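Local coordinates for exoglucanase A (Cellulomonas fimi, PDB 7CBD), which hydrolyses the beta-1,4-glucosidic bonds of cellulose with inversion at the anomeric carbon, releasing cellobiose from the non-reducing chain ends, this chain being its catalytic domain, at residues P36-K41 against T422-A427; A29-A34 against G413-E418; L239-L244 against K260-N265. One frame throughout, in Å; residues are numbered along the deposited sequence.

Interaction 1: P36-K41 against T422-A427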
ATOM      1  N   PRO A  36     -12.866   7.046  25.902  1.00  7.78           N
ATOM      2  CA  PRO A  36     -13.646   5.864  25.487  1.00  7.83           C
ATOM      3  C   PRO A  36     -14.219   5.953  24.087  1.00  8.32           C
ATOM      4  O   PRO A  36     -14.362   4.913  23.431  1.00  8.18           O
ATOM      5  CB  PRO A  36     -14.739   5.751  26.561  1.00  9.72           C
ATOM      6  CG  PRO A  36     -14.739   7.082  27.272  1.00 11.47           C
ATOM      7  CD  PRO A  36     -13.339   7.610  27.178  1.00  8.70           C
ATOM      8  N   ALA A  37     -14.551   7.150  23.603  1.00  7.71           N
ATOM      9  CA  ALA A  37     -15.059   7.263  22.238  1.00  8.07           C
ATOM     10  C   ALA A  37     -13.984   6.885  21.228  1.00  7.81           C
ATOM     11  O   ALA A  37     -14.272   6.238  20.216  1.00  8.84           O
ATOM     12  CB  ALA A  37     -15.565   8.679  21.974  1.00 10.02           C
ATOM     13  N   LEU A  38     -12.739   7.282  21.483  1.00  7.74           N
ATOM     14  CA  LEU A  38     -11.654   6.899  20.591  1.00  7.78           C
ATOM     15  C   LEU A  38     -11.395   5.402  20.672  1.00  7.01           C
ATOM     16  O   LEU A  38     -11.191   4.744  19.643  1.00  7.82           O
ATOM     17  CB  LEU A  38     -10.401   7.690  20.954  1.00  8.12           C
ATOM     18  CG  LEU A  38      -9.140   7.345  20.169  1.00  8.99           C
ATOM     19  CD1 LEU A  38      -9.372   7.667  18.699  1.00 10.20           C
ATOM     20  CD2 LEU A  38      -7.963   8.122  20.732  1.00 10.04           C
ATOM     21  N   ALA A  39     -11.423   4.839  21.883  1.00  7.13           N
ATOM     22  CA  ALA A  39     -11.290   3.393  22.032  1.00  7.08           C
ATOM     23  C   ALA A  39     -12.333   2.650  21.206  1.00  6.55           C
ATOM     24  O   ALA A  39     -12.026   1.633  20.577  1.00  7.04           O
ATOM     25  CB  ALA A  39     -11.393   3.005  23.508  1.00  7.64           C
ATOM     26  N   ALA A  40     -13.579   3.138  21.206  1.00  7.02           N
ATOM     27  CA  ALA A  40     -14.642   2.471  20.456  1.00  7.40           C
ATOM     28  C   ALA A  40     -14.364   2.491  18.954  1.00  7.47           C
ATOM     29  O   ALA A  40     -14.633   1.507  18.248  1.00  8.18           O
ATOM     30  CB  ALA A  40     -15.991   3.123  20.776  1.00  8.69           C
ATOM     31  N   LYS A  41     -13.833   3.607  18.444  1.00  7.69           N
ATOM     32  CA  LYS A  41     -13.463   3.672  17.031  1.00  8.07           C
ATOM     33  C   LYS A  41     -12.334   2.700  16.713  1.00  7.43           C
ATOM     34  O   LYS A  41     -12.356   2.024  15.677  1.00  7.68           O
ATOM     35  CB  LYS A  41     -13.030   5.090  16.669  1.00  8.96           C
ATOM     36  CG  LYS A  41     -14.135   6.133  16.690  1.00 13.07           C
ATOM     37  CD  LYS A  41     -13.525   7.494  16.364  1.00 16.63           C
ATOM     38  CE  LYS A  41     -14.557   8.561  16.071  1.00 20.32           C
ATOM     39  NZ  LYS A  41     -13.885   9.818  15.629  1.00 22.50           N
ATOM     40  N   THR A 422      -3.470   9.221  15.733  1.00  7.43           N
ATOM     41  CA  THR A 422      -3.740  10.216  14.698  1.00  7.46           C
ATOM     42  C   THR A 422      -4.485   9.603  13.519  1.00  6.82           C
ATOM     43  O   THR A 422      -5.424  10.211  12.988  1.00  7.26           O
ATOM     44  CB  THR A 422      -2.422  10.835  14.240  1.00  8.34           C
ATOM     45  OG1 THR A 422      -1.840  11.540  15.340  1.00  8.87           O
ATOM     46  CG2 THR A 422      -2.636  11.799  13.081  1.00  8.81           C
ATOM     47  N   LEU A 423      -4.086   8.394  13.101  1.00  7.09           N
ATOM     48  CA  LEU A 423      -4.738   7.737  11.971  1.00  6.35           C
ATOM     49  C   LEU A 423      -6.227   7.556  12.220  1.00  6.55           C
ATOM     50  O   LEU A 423      -7.043   7.734  11.307  1.00  7.14           O
ATOM     51  CB  LEU A 423      -4.094   6.379  11.704  1.00  7.09           C
ATOM     52  CG  LEU A 423      -2.764   6.403  10.956  1.00  6.84           C
ATOM     53  CD1 LEU A 423      -2.130   5.022  11.004  1.00  7.70           C
ATOM     54  CD2 LEU A 423      -2.959   6.858   9.516  1.00  7.93           C
ATOM     55  N   VAL A 424      -6.602   7.193  13.450  1.00  7.11           N
ATOM     56  CA  VAL A 424      -8.011   6.990  13.773  1.00  7.23           C
ATOM     57  C   VAL A 424      -8.732   8.326  13.922  1.00  6.72           C
ATOM     58  O   VAL A 424      -9.818   8.529  13.368  1.00  8.19           O
ATOM     59  CB  VAL A 424      -8.147   6.103  15.024  1.00  7.79           C
ATOM     60  CG1 VAL A 424      -9.611   5.958  15.429  1.00  9.64           C
ATOM     61  CG2 VAL A 424      -7.535   4.739  14.766  1.00  8.00           C
ATOM     62  N   LYS A 425      -8.127   9.269  14.654  1.00  8.22           N
ATOM     63  CA  LYS A 425      -8.731  10.590  14.810  1.00  8.67           C
ATOM     64  C   LYS A 425      -8.974  11.251  13.463  1.00  8.59           C
ATOM     65  O   LYS A 425      -9.974  11.951  13.277  1.00  9.26           O
ATOM     66  CB  LYS A 425      -7.819  11.483  15.643  1.00 10.33           C
ATOM     67  CG  LYS A 425      -7.798  11.175  17.121  1.00 12.27           C
ATOM     68  CD  LYS A 425      -6.829  12.134  17.802  1.00 16.31           C
ATOM     69  CE  LYS A 425      -7.101  12.283  19.272  1.00 21.47           C
ATOM     70  NZ  LYS A 425      -6.963  11.006  19.990  1.00 24.45           N
ATOM     71  N   ASN A 426      -8.057  11.058  12.515  1.00  8.22           N
ATOM     72  CA  ASN A 426      -8.103  11.759  11.238  1.00  7.82           C
ATOM     73  C   ASN A 426      -8.708  10.919  10.126  1.00  8.00           C
ATOM     74  O   ASN A 426      -8.505  11.223   8.946  1.00  7.68           O
ATOM     75  CB  ASN A 426      -6.711  12.259  10.847  1.00  8.15           C
ATOM     76  CG  ASN A 426      -6.250  13.420  11.702  1.00  8.02           C
ATOM     77  OD1 ASN A 426      -6.970  13.876  12.592  1.00  9.43           O
ATOM     78  ND2 ASN A 426      -5.042  13.909  11.439  1.00  8.12           N
ATOM     79  N   ALA A 427      -9.457   9.880  10.469  1.00  7.72           N
ATOM     80  CA  ALA A 427     -10.038   9.031   9.442  1.00  7.94           C
ATOM     81  C   ALA A 427     -11.047   9.805   8.603  1.00  8.30           C
ATOM     82  O   ALA A 427     -11.780  10.661   9.109  1.00  8.41           O
ATOM     83  CB  ALA A 427     -10.726   7.836  10.088  1.00  7.98           C
TER
HETATM   84  O   HOH W   1     -12.664   8.866  12.894  1.00 14.95           O
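L38 reaches across from helix 36-45 with its two methyls divided between neighbouring residues of helix 417-425. CD1 meets CG1 of V424 at 3.7 Å, the two branched side chains slanting past one another, while CD2 faces the end of K425, 3.1 Å from NZ. That is unusually tight for an ammonium group against a methyl, with no bond in it, and the placing of this exposed lysine tip is doubtful. As modelled, the bend at its last torsion (chi4 61°) turns NZ back toward CD2 of L38, and the two side chains cross at about a right angle. L38 can serve both because its CG stands anti to the backbone N (chi1 176°), which carries the fork off the helix flank and over to the other helix.

V424 answers with a single branch. Its CG1 fits between the leucine and K41, touching K41 CB at 3.7 Å, one helical turn further on. From CB the lysine runs on as an extended chain, and its NZ stops at a water 3.1 Å away. The same water gives a hydrogen bond to V424 O, 2.9 Å from it, so a carbonyl near the C-terminal end of helix 417-425 is linked to the lysine charge through one solvent molecule.

This is helix-to-helix packing at the periphery of the family 6 catalytic domain, well away from the aspartates predicted to be catalytic.

Interaction 2: A29-A34 against G413-E418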
ATOM      1  N   ALA A  29      -6.673   0.051  21.736  1.00  7.38           N
ATOM      2  CA  ALA A  29      -7.956   0.565  22.211  1.00  7.56           C
ATOM      3  C   ALA A  29      -8.020   0.545  23.732  1.00  7.87           C
ATOM      4  O   ALA A  29      -8.506   1.498  24.354  1.00  7.80           O
ATOM      5  CB  ALA A  29      -9.103  -0.252  21.614  1.00  8.13           C
ATOM      6  N   GLY A  30      -7.526  -0.534  24.347  1.00  8.55           N
ATOM      7  CA  GLY A  30      -7.492  -0.608  25.796  1.00  8.88           C
ATOM      8  C   GLY A  30      -6.679   0.509  26.418  1.00  8.62           C
ATOM      9  O   GLY A  30      -7.027   1.017  27.487  1.00  9.93           O
ATOM     10  N   ARG A  31      -5.600   0.920  25.750  1.00  7.84           N
ATOM     11  CA  ARG A  31      -4.776   2.008  26.260  1.00  8.33           C
ATOM     12  C   ARG A  31      -5.440   3.365  26.096  1.00  8.33           C
ATOM     13  O   ARG A  31      -4.921   4.353  26.625  1.00  9.64           O
ATOM     14  CB  ARG A  31      -3.393   1.981  25.605  1.00  9.49           C
ATOM     15  CG  ARG A  31      -2.595   0.741  25.967  1.00  9.20           C
ATOM     16  CD  ARG A  31      -1.155   0.817  25.497  1.00  9.84           C
ATOM     17  NE  ARG A  31      -1.013   0.749  24.039  1.00  9.04           N
ATOM     18  CZ  ARG A  31      -0.877  -0.379  23.342  1.00  9.03           C
ATOM     19  NH1 ARG A  31      -0.713  -0.333  22.026  1.00  9.35           N
ATOM     20  NH2 ARG A  31      -0.907  -1.551  23.954  1.00 10.17           N
ATOM     21  N   GLN A  32      -6.578   3.428  25.403  1.00  7.81           N
ATOM     22  CA  GLN A  32      -7.385   4.638  25.317  1.00  9.14           C
ATOM     23  C   GLN A  32      -8.552   4.627  26.299  1.00  8.98           C
ATOM     24  O   GLN A  32      -9.598   5.231  26.032  1.00 10.08           O
ATOM     25  CB  GLN A  32      -7.863   4.877  23.883  1.00  9.73           C
ATOM     26  CG  GLN A  32      -6.717   5.155  22.914  1.00 11.02           C
ATOM     27  CD  GLN A  32      -5.869   6.344  23.334  1.00 11.80           C
ATOM     28  OE1 GLN A  32      -6.379   7.325  23.885  1.00 12.80           O
ATOM     29  NE2 GLN A  32      -4.567   6.264  23.073  1.00 12.32           N
ATOM     30  N   SER A  33      -8.375   3.972  27.450  1.00  8.47           N
ATOM     31  CA  SER A  33      -9.422   3.940  28.469  1.00  8.90           C
ATOM     32  C   SER A  33      -9.864   5.340  28.874  1.00  8.96           C
ATOM     33  O   SER A  33     -11.034   5.546  29.220  1.00  9.86           O
ATOM     34  CB  SER A  33      -8.921   3.165  29.685  1.00  9.29           C
ATOM     35  OG  SER A  33      -7.722   3.737  30.182  1.00  9.68           O
ATOM     36  N   ALA A  34      -8.953   6.315  28.840  1.00  8.35           N
ATOM     37  CA  ALA A  34      -9.295   7.676  29.234  1.00  8.72           C
ATOM     38  C   ALA A  34     -10.051   8.429  28.152  1.00  8.98           C
ATOM     39  O   ALA A  34     -10.539   9.532  28.417  1.00  9.73           O
ATOM     40  CB  ALA A  34      -8.037   8.451  29.642  1.00  9.72           C
ATOM     41  N   GLY A 413       6.961  -1.994  10.609  1.00 10.67           N
ATOM     42  CA  GLY A 413       6.167  -3.115  11.057  1.00 10.94           C
ATOM     43  C   GLY A 413       5.847  -3.123  12.536  1.00 10.83           C
ATOM     44  O   GLY A 413       4.951  -3.862  12.958  1.00 12.87           O
ATOM     45  N   GLN A 414       6.557  -2.332  13.335  0.60  9.88           N
ATOM     46  CA  GLN A 414       6.288  -2.247  14.761  0.60 10.03           C
ATOM     47  C   GLN A 414       5.134  -1.285  15.034  0.60  9.21           C
ATOM     48  O   GLN A 414       4.849  -0.374  14.249  0.60  8.73           O
ATOM     49  CB  GLN A 414       7.543  -1.792  15.505  0.60 11.02           C
ATOM     50  CG  GLN A 414       8.702  -2.770  15.390  0.60 12.23           C
ATOM     51  CD  GLN A 414       8.386  -4.108  16.026  0.60 13.92           C
ATOM     52  OE1 GLN A 414       8.113  -4.188  17.221  0.60 15.95           O
ATOM     53  NE2 GLN A 414       8.418  -5.166  15.229  0.60 15.70           N
ATOM     54  N   TRP A 415       4.467  -1.498  16.168  1.00  9.69           N
ATOM     55  CA  TRP A 415       3.311  -0.682  16.517  1.00 10.29           C
ATOM     56  C   TRP A 415       3.734   0.744  16.841  1.00  9.73           C
ATOM     57  O   TRP A 415       4.640   0.969  17.652  1.00 10.27           O
ATOM     58  CB  TRP A 415       2.569  -1.277  17.711  1.00 10.73           C
ATOM     59  CG  TRP A 415       1.270  -0.599  17.886  1.00 10.96           C
ATOM     60  CD1 TRP A 415       0.958   0.369  18.800  1.00 11.94           C
ATOM     61  CD2 TRP A 415       0.108  -0.780  17.076  1.00  8.90           C
ATOM     62  NE1 TRP A 415      -0.335   0.785  18.617  1.00 12.76           N
ATOM     63  CE2 TRP A 415      -0.878   0.097  17.563  1.00  9.98           C
ATOM     64  CE3 TRP A 415      -0.200  -1.609  15.988  1.00  9.37           C
ATOM     65  CZ2 TRP A 415      -2.144   0.169  17.008  1.00 10.72           C
ATOM     66  CZ3 TRP A 415      -1.463  -1.533  15.439  1.00  9.70           C
ATOM     67  CH2 TRP A 415      -2.420  -0.652  15.954  1.00  9.67           C
ATOM     68  N   PHE A 416       3.063   1.709  16.222  1.00  8.83           N
ATOM     69  CA  PHE A 416       3.401   3.124  16.342  1.00  9.04           C
ATOM     70  C   PHE A 416       2.231   3.806  17.050  1.00  8.66           C
ATOM     71  O   PHE A 416       1.260   4.224  16.417  1.00  8.65           O
ATOM     72  CB  PHE A 416       3.636   3.686  14.943  1.00  9.21           C
ATOM     73  CG  PHE A 416       4.340   5.019  14.913  1.00  8.27           C
ATOM     74  CD1 PHE A 416       4.833   5.505  13.713  1.00  8.41           C
ATOM     75  CD2 PHE A 416       4.507   5.790  16.059  1.00  8.59           C
ATOM     76  CE1 PHE A 416       5.471   6.729  13.649  1.00  8.07           C
ATOM     77  CE2 PHE A 416       5.156   7.026  15.999  1.00  8.97           C
ATOM     78  CZ  PHE A 416       5.637   7.492  14.797  1.00  9.05           C
ATOM     79  N   GLU A 417       2.356   3.941  18.375  1.00  9.76           N
ATOM     80  CA  GLU A 417       1.232   4.323  19.226  1.00  9.98           C
ATOM     81  C   GLU A 417       0.614   5.655  18.812  1.00  9.99           C
ATOM     82  O   GLU A 417      -0.598   5.745  18.576  1.00  9.36           O
ATOM     83  CB  GLU A 417       1.700   4.386  20.678  1.00 10.38           C
ATOM     84  CG  GLU A 417       0.571   4.567  21.685  1.00 10.49           C
ATOM     85  CD  GLU A 417      -0.175   3.276  21.975  1.00  9.94           C
ATOM     86  OE1 GLU A 417       0.188   2.234  21.390  1.00 11.56           O
ATOM     87  OE2 GLU A 417      -1.122   3.295  22.789  1.00 10.34           O
ATOM     88  N   GLU A 418       1.442   6.703  18.738  0.61 10.35           N
ATOM     89  CA  GLU A 418       0.943   8.043  18.442  0.61 11.17           C
ATOM     90  C   GLU A 418       0.375   8.113  17.037  0.61  9.39           C
ATOM     91  O   GLU A 418      -0.650   8.769  16.802  0.61  9.52           O
ATOM     92  CB  GLU A 418       2.069   9.064  18.592  0.61 13.57           C
ATOM     93  CG  GLU A 418       2.683   9.115  19.972  0.61 15.78           C
ATOM     94  CD  GLU A 418       4.001   8.388  20.042  0.61 16.49           C
ATOM     95  OE1 GLU A 418       4.067   7.235  19.558  0.61 14.79           O
ATOM     96  OE2 GLU A 418       4.966   8.979  20.574  0.61 19.04           O
TER
HETATM   97  O   HOH W   2      -3.664   3.685  21.953  1.00 10.00           O
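R31 and E417 form a salt bridge with two hydrogen bonds, the guanidinium presenting its side rather than its end. NE donates to OE2 of E417 at 2.8 Å, nearly straight at 173°, and NH1 donates to OE1 of E417, also at 2.8 Å but more bent, at 146°. Each carboxylate oxygen thus has its own nitrogen. The pairing is twisted: the two flat groups are turned 44° against each other, so OE2 lies in the guanidinium plane while NE approaches that oxygen from well off the carboxylate plane. The arginine's bend at chi3 turns its NE-NH1 side to the acid, and the bend of E417 at chi2 brings both oxygens round to meet it.

The aromatic part of the contact is W415. Its NE1 sits 3.6 Å from R31 NH1, at the guanidinium edge, with the ring and guanidinium planes steeply inclined. OE1 of E417 lies in the plane of the indole, 3.2 Å from NE1.

Water supplies the third kind. One molecule accepts from Q32 NE2 at 3.0 Å and donates to E417 OE2 at 2.7 Å, giving that oxygen a second partner besides R31. With an alanine here instead of E417, the R31 guanidinium would probably lose its counter-charge and be free to turn, and the water would lose an acceptor.

On the surface, this side-on arginine-glutamate bridge ties the turn after helix 19-30 to the first turn of helix 417-425. The W415 side chain is about 12 Å from that of D371, the predicted nucleophile. W415 packs back on S24, V25 and A28 of helix 19-30 and meets the ring of F420, while Q32 leans on L38 and M42 of helix 36-45.

Interaction 3: L239-L244 against K260-N265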
ATOM      1  N   LEU A 239      -7.562   9.227  -1.981  1.00  7.58           N
ATOM      2  CA  LEU A 239      -8.413   8.576  -2.964  1.00  7.99           C
ATOM      3  C   LEU A 239      -8.952   9.598  -3.959  1.00  8.42           C
ATOM      4  O   LEU A 239      -8.878   9.403  -5.178  1.00  8.57           O
ATOM      5  CB  LEU A 239      -9.549   7.858  -2.235  1.00  8.79           C
ATOM      6  CG  LEU A 239     -10.454   6.982  -3.092  1.00  8.70           C
ATOM      7  CD1 LEU A 239      -9.652   5.839  -3.728  1.00  8.82           C
ATOM      8  CD2 LEU A 239     -11.607   6.447  -2.268  1.00  9.97           C
ATOM      9  N   GLU A 240      -9.504  10.697  -3.447  1.00  9.88           N
ATOM     10  CA  GLU A 240      -9.985  11.804  -4.257  1.00 10.11           C
ATOM     11  C   GLU A 240      -9.614  13.112  -3.576  1.00  9.01           C
ATOM     12  O   GLU A 240      -9.564  13.197  -2.344  1.00  9.65           O
ATOM     13  CB  GLU A 240     -11.512  11.777  -4.433  1.00 14.21           C
ATOM     14  CG  GLU A 240     -12.002  10.706  -5.386  1.00 17.96           C
ATOM     15  CD  GLU A 240     -13.407  10.966  -5.886  1.00 21.86           C
ATOM     16  OE1 GLU A 240     -14.349  10.836  -5.082  1.00 22.19           O
ATOM     17  OE2 GLU A 240     -13.567  11.298  -7.083  1.00 23.38           O
ATOM     18  N   GLU A 241      -9.344  14.130  -4.396  1.00  8.27           N
ATOM     19  CA  GLU A 241      -9.245  15.497  -3.907  1.00  8.31           C
ATOM     20  C   GLU A 241     -10.584  16.170  -4.176  1.00  9.23           C
ATOM     21  O   GLU A 241     -10.838  16.606  -5.307  1.00 11.33           O
ATOM     22  CB  GLU A 241      -8.110  16.246  -4.609  1.00  8.10           C
ATOM     23  CG  GLU A 241      -6.724  15.927  -4.053  1.00  7.75           C
ATOM     24  CD  GLU A 241      -6.482  16.504  -2.664  1.00  8.02           C
ATOM     25  OE1 GLU A 241      -7.372  17.197  -2.121  1.00  8.60           O
ATOM     26  OE2 GLU A 241      -5.392  16.263  -2.108  1.00  7.94           O
ATOM     27  N   PRO A 242     -11.473  16.274  -3.184  1.00  9.43           N
ATOM     28  CA  PRO A 242     -12.851  16.709  -3.471  1.00 10.02           C
ATOM     29  C   PRO A 242     -12.963  18.155  -3.918  1.00 10.73           C
ATOM     30  O   PRO A 242     -13.861  18.489  -4.701  1.00 11.65           O
ATOM     31  CB  PRO A 242     -13.570  16.488  -2.134  1.00 11.11           C
ATOM     32  CG  PRO A 242     -12.470  16.566  -1.106  1.00 10.93           C
ATOM     33  CD  PRO A 242     -11.278  15.932  -1.764  1.00 10.52           C
ATOM     34  N   LEU A 243     -12.093  19.028  -3.421  1.00  9.89           N
ATOM     35  CA  LEU A 243     -12.141  20.436  -3.781  1.00 10.99           C
ATOM     36  C   LEU A 243     -11.303  20.727  -5.013  1.00 12.84           C
ATOM     37  O   LEU A 243     -11.662  21.601  -5.809  1.00 17.27           O
ATOM     38  CB  LEU A 243     -11.697  21.296  -2.592  1.00 11.32           C
ATOM     39  CG  LEU A 243     -12.461  21.054  -1.282  1.00 12.70           C
ATOM     40  CD1 LEU A 243     -11.925  21.954  -0.171  1.00 13.85           C
ATOM     41  CD2 LEU A 243     -13.964  21.261  -1.462  1.00 13.83           C
ATOM     42  N   LEU A 244     -10.228  19.976  -5.216  1.00 11.53           N
ATOM     43  CA  LEU A 244      -9.370  20.129  -6.387  1.00 10.13           C
ATOM     44  C   LEU A 244      -9.683  19.033  -7.405  1.00 10.04           C
ATOM     45  O   LEU A 244      -8.843  18.196  -7.742  1.00 11.18           O
ATOM     46  CB  LEU A 244      -7.904  20.101  -5.962  1.00  9.89           C
ATOM     47  CG  LEU A 244      -7.468  21.170  -4.956  1.00  9.08           C
ATOM     48  CD1 LEU A 244      -6.023  20.963  -4.529  1.00 10.23           C
ATOM     49  CD2 LEU A 244      -7.661  22.563  -5.546  1.00  9.46           C
ATOM     50  N   LYS A 260       3.575  24.389  -6.397  1.00  9.88           N
ATOM     51  CA  LYS A 260       4.683  23.679  -5.763  1.00 10.27           C
ATOM     52  C   LYS A 260       4.289  22.258  -5.369  1.00  9.24           C
ATOM     53  O   LYS A 260       5.090  21.323  -5.487  1.00 10.59           O
ATOM     54  CB  LYS A 260       5.136  24.481  -4.537  1.00 11.57           C
ATOM     55  CG  LYS A 260       6.394  23.985  -3.842  1.00 12.80           C
ATOM     56  CD  LYS A 260       6.720  24.850  -2.618  1.00 14.03           C
ATOM     57  CE  LYS A 260       8.097  24.523  -2.057  1.00 15.55           C
ATOM     58  NZ  LYS A 260       8.511  25.437  -0.950  1.00 18.04           N
ATOM     59  N   PHE A 261       3.057  22.072  -4.908  1.00  8.04           N
ATOM     60  CA  PHE A 261       2.667  20.750  -4.443  1.00  8.32           C
ATOM     61  C   PHE A 261       2.538  19.751  -5.586  1.00  7.78           C
ATOM     62  O   PHE A 261       2.834  18.563  -5.402  1.00  8.41           O
ATOM     63  CB  PHE A 261       1.360  20.832  -3.660  1.00  8.59           C
ATOM     64  CG  PHE A 261       1.032  19.578  -2.899  1.00  8.20           C
ATOM     65  CD1 PHE A 261       1.766  19.217  -1.779  1.00  8.79           C
ATOM     66  CD2 PHE A 261      -0.003  18.749  -3.312  1.00  8.72           C
ATOM     67  CE1 PHE A 261       1.462  18.067  -1.072  1.00  9.09           C
ATOM     68  CE2 PHE A 261      -0.316  17.599  -2.605  1.00  8.48           C
ATOM     69  CZ  PHE A 261       0.418  17.259  -1.490  1.00  9.27           C
ATOM     70  N   TYR A 262       2.092  20.189  -6.766  1.00  7.19           N
ATOM     71  CA  TYR A 262       1.809  19.223  -7.821  1.00  7.34           C
ATOM     72  C   TYR A 262       2.879  19.133  -8.904  1.00  7.35           C
ATOM     73  O   TYR A 262       2.933  18.117  -9.600  1.00  7.35           O
ATOM     74  CB  TYR A 262       0.416  19.440  -8.434  1.00  7.48           C
ATOM     75  CG  TYR A 262      -0.698  19.052  -7.493  1.00  7.47           C
ATOM     76  CD1 TYR A 262      -0.788  17.766  -6.980  1.00  6.83           C
ATOM     77  CD2 TYR A 262      -1.647  19.981  -7.099  1.00  8.10           C
ATOM     78  CE1 TYR A 262      -1.801  17.416  -6.107  1.00  7.27           C
ATOM     79  CE2 TYR A 262      -2.667  19.647  -6.230  1.00  8.48           C
ATOM     80  CZ  TYR A 262      -2.743  18.366  -5.736  1.00  7.72           C
ATOM     81  OH  TYR A 262      -3.759  18.048  -4.864  1.00  8.57           O
ATOM     82  N   GLU A 263       3.725  20.151  -9.075  1.00  7.30           N
ATOM     83  CA  GLU A 263       4.878  20.045  -9.983  1.00  8.08           C
ATOM     84  C   GLU A 263       4.454  19.635 -11.396  1.00  8.19           C
ATOM     85  O   GLU A 263       5.113  18.826 -12.052  1.00  8.46           O
ATOM     86  CB  GLU A 263       5.942  19.080  -9.440  1.00  8.14           C
ATOM     87  CG  GLU A 263       6.527  19.471  -8.088  1.00  9.97           C
ATOM     88  CD  GLU A 263       7.499  18.438  -7.520  1.00 10.08           C
ATOM     89  OE1 GLU A 263       7.456  17.256  -7.929  1.00 11.09           O
ATOM     90  OE2 GLU A 263       8.301  18.813  -6.635  1.00 11.49           O
ATOM     91  N   TRP A 264       3.331  20.181 -11.862  1.00  9.08           N
ATOM     92  CA  TRP A 264       2.766  19.993 -13.209  1.00  8.11           C
ATOM     93  C   TRP A 264       2.056  18.648 -13.420  1.00  8.38           C
ATOM     94  O   TRP A 264       1.584  18.383 -14.531  1.00  9.80           O
ATOM     95  CB  TRP A 264       3.765  20.261 -14.350  1.00  9.90           C
ATOM     96  CG  TRP A 264       4.354  21.655 -14.331  1.00 12.10           C
ATOM     97  CD1 TRP A 264       5.495  22.058 -13.695  1.00 13.67           C
ATOM     98  CD2 TRP A 264       3.831  22.821 -14.984  1.00 12.14           C
ATOM     99  NE1 TRP A 264       5.713  23.400 -13.911  1.00 14.07           N
ATOM    100  CE2 TRP A 264       4.707  23.890 -14.701  1.00 12.88           C
ATOM    101  CE3 TRP A 264       2.709  23.063 -15.781  1.00 12.98           C
ATOM    102  CZ2 TRP A 264       4.495  25.179 -15.187  1.00 14.20           C
ATOM    103  CZ3 TRP A 264       2.500  24.346 -16.263  1.00 13.13           C
ATOM    104  CH2 TRP A 264       3.388  25.387 -15.961  1.00 13.72           C
ATOM    105  N   ASN A 265       1.967  17.802 -12.400  1.00  6.69           N
ATOM    106  CA  ASN A 265       1.272  16.523 -12.493  1.00  6.82           C
ATOM    107  C   ASN A 265      -0.232  16.755 -12.658  1.00  8.21           C
ATOM    108  O   ASN A 265      -0.820  17.567 -11.946  1.00  8.65           O
ATOM    109  CB  ASN A 265       1.529  15.798 -11.171  1.00  6.76           C
ATOM    110  CG  ASN A 265       1.267  14.311 -11.216  1.00  5.57           C
ATOM    111  OD1 ASN A 265       0.505  13.799 -12.039  1.00  7.28           O
ATOM    112  ND2 ASN A 265       1.905  13.598 -10.292  1.00  6.34           N
TER
HETATM  113  O   HOH W   3      -3.481  15.588  -3.752  1.00  7.62           O
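Y262 points its hydroxyl into the gap between E241 and L244. CD1 of L244 comes in at the ring's edge, close to its plane, 4.0 Å from CE2 and 3.7 Å from OH of Y262. E241 lies on a different approach, its carboxylate nearly perpendicular to the ring, with OE2 3.7 Å from the phenol oxygen. A water bridges the two: it donates to E241 OE2 at 2.6 Å and accepts from Y262 OH at 2.7 Å, joining carboxylate and phenol without a direct bond.

Behind this first shell, the carboxylate is fixed mainly by backbone N-H groups, OE1 by V325 and OE2 by D326. E241 can turn to them and to the water because its chain bends at chi2 (-71°). The tyrosine, which starts a type I' turn (Y262 to N265), is held by its neighbours: F261 CD2 sits over one face toward its rim, 3.6 Å above the plane, and F268 stacks on the ring.

The contact joins two loops of the catalytic domain, away from the annotated active site: 239-244 leads from strand 228-231 toward the small hairpin 250-255, and 260-265 from the hairpin to helix 270-283. Helix 316-323 backs them, with Y319 and N323 touching L244 and V320 touching Y262.

Interactions 1 and 2 belong together: both use helix 417-425, interaction 1 near its end against helix 36-45, interaction 2 at its start against the end of helix 19-30 and the turn after it, their centres about 10 Å apart. They touch as well, L38 CD2 lying 3.6 Å from Q32 OE1. Interaction 2 is a surface contact and depends on charge, whereas interaction 1, partly buried, rests on aliphatic packing with lysines at its edge. Interaction 3 stands apart, about 27 Å and 32 Å from the other two, centre to centre. Its touching residues are all buried, yet they sit in loops. In all three a single water joins the segments.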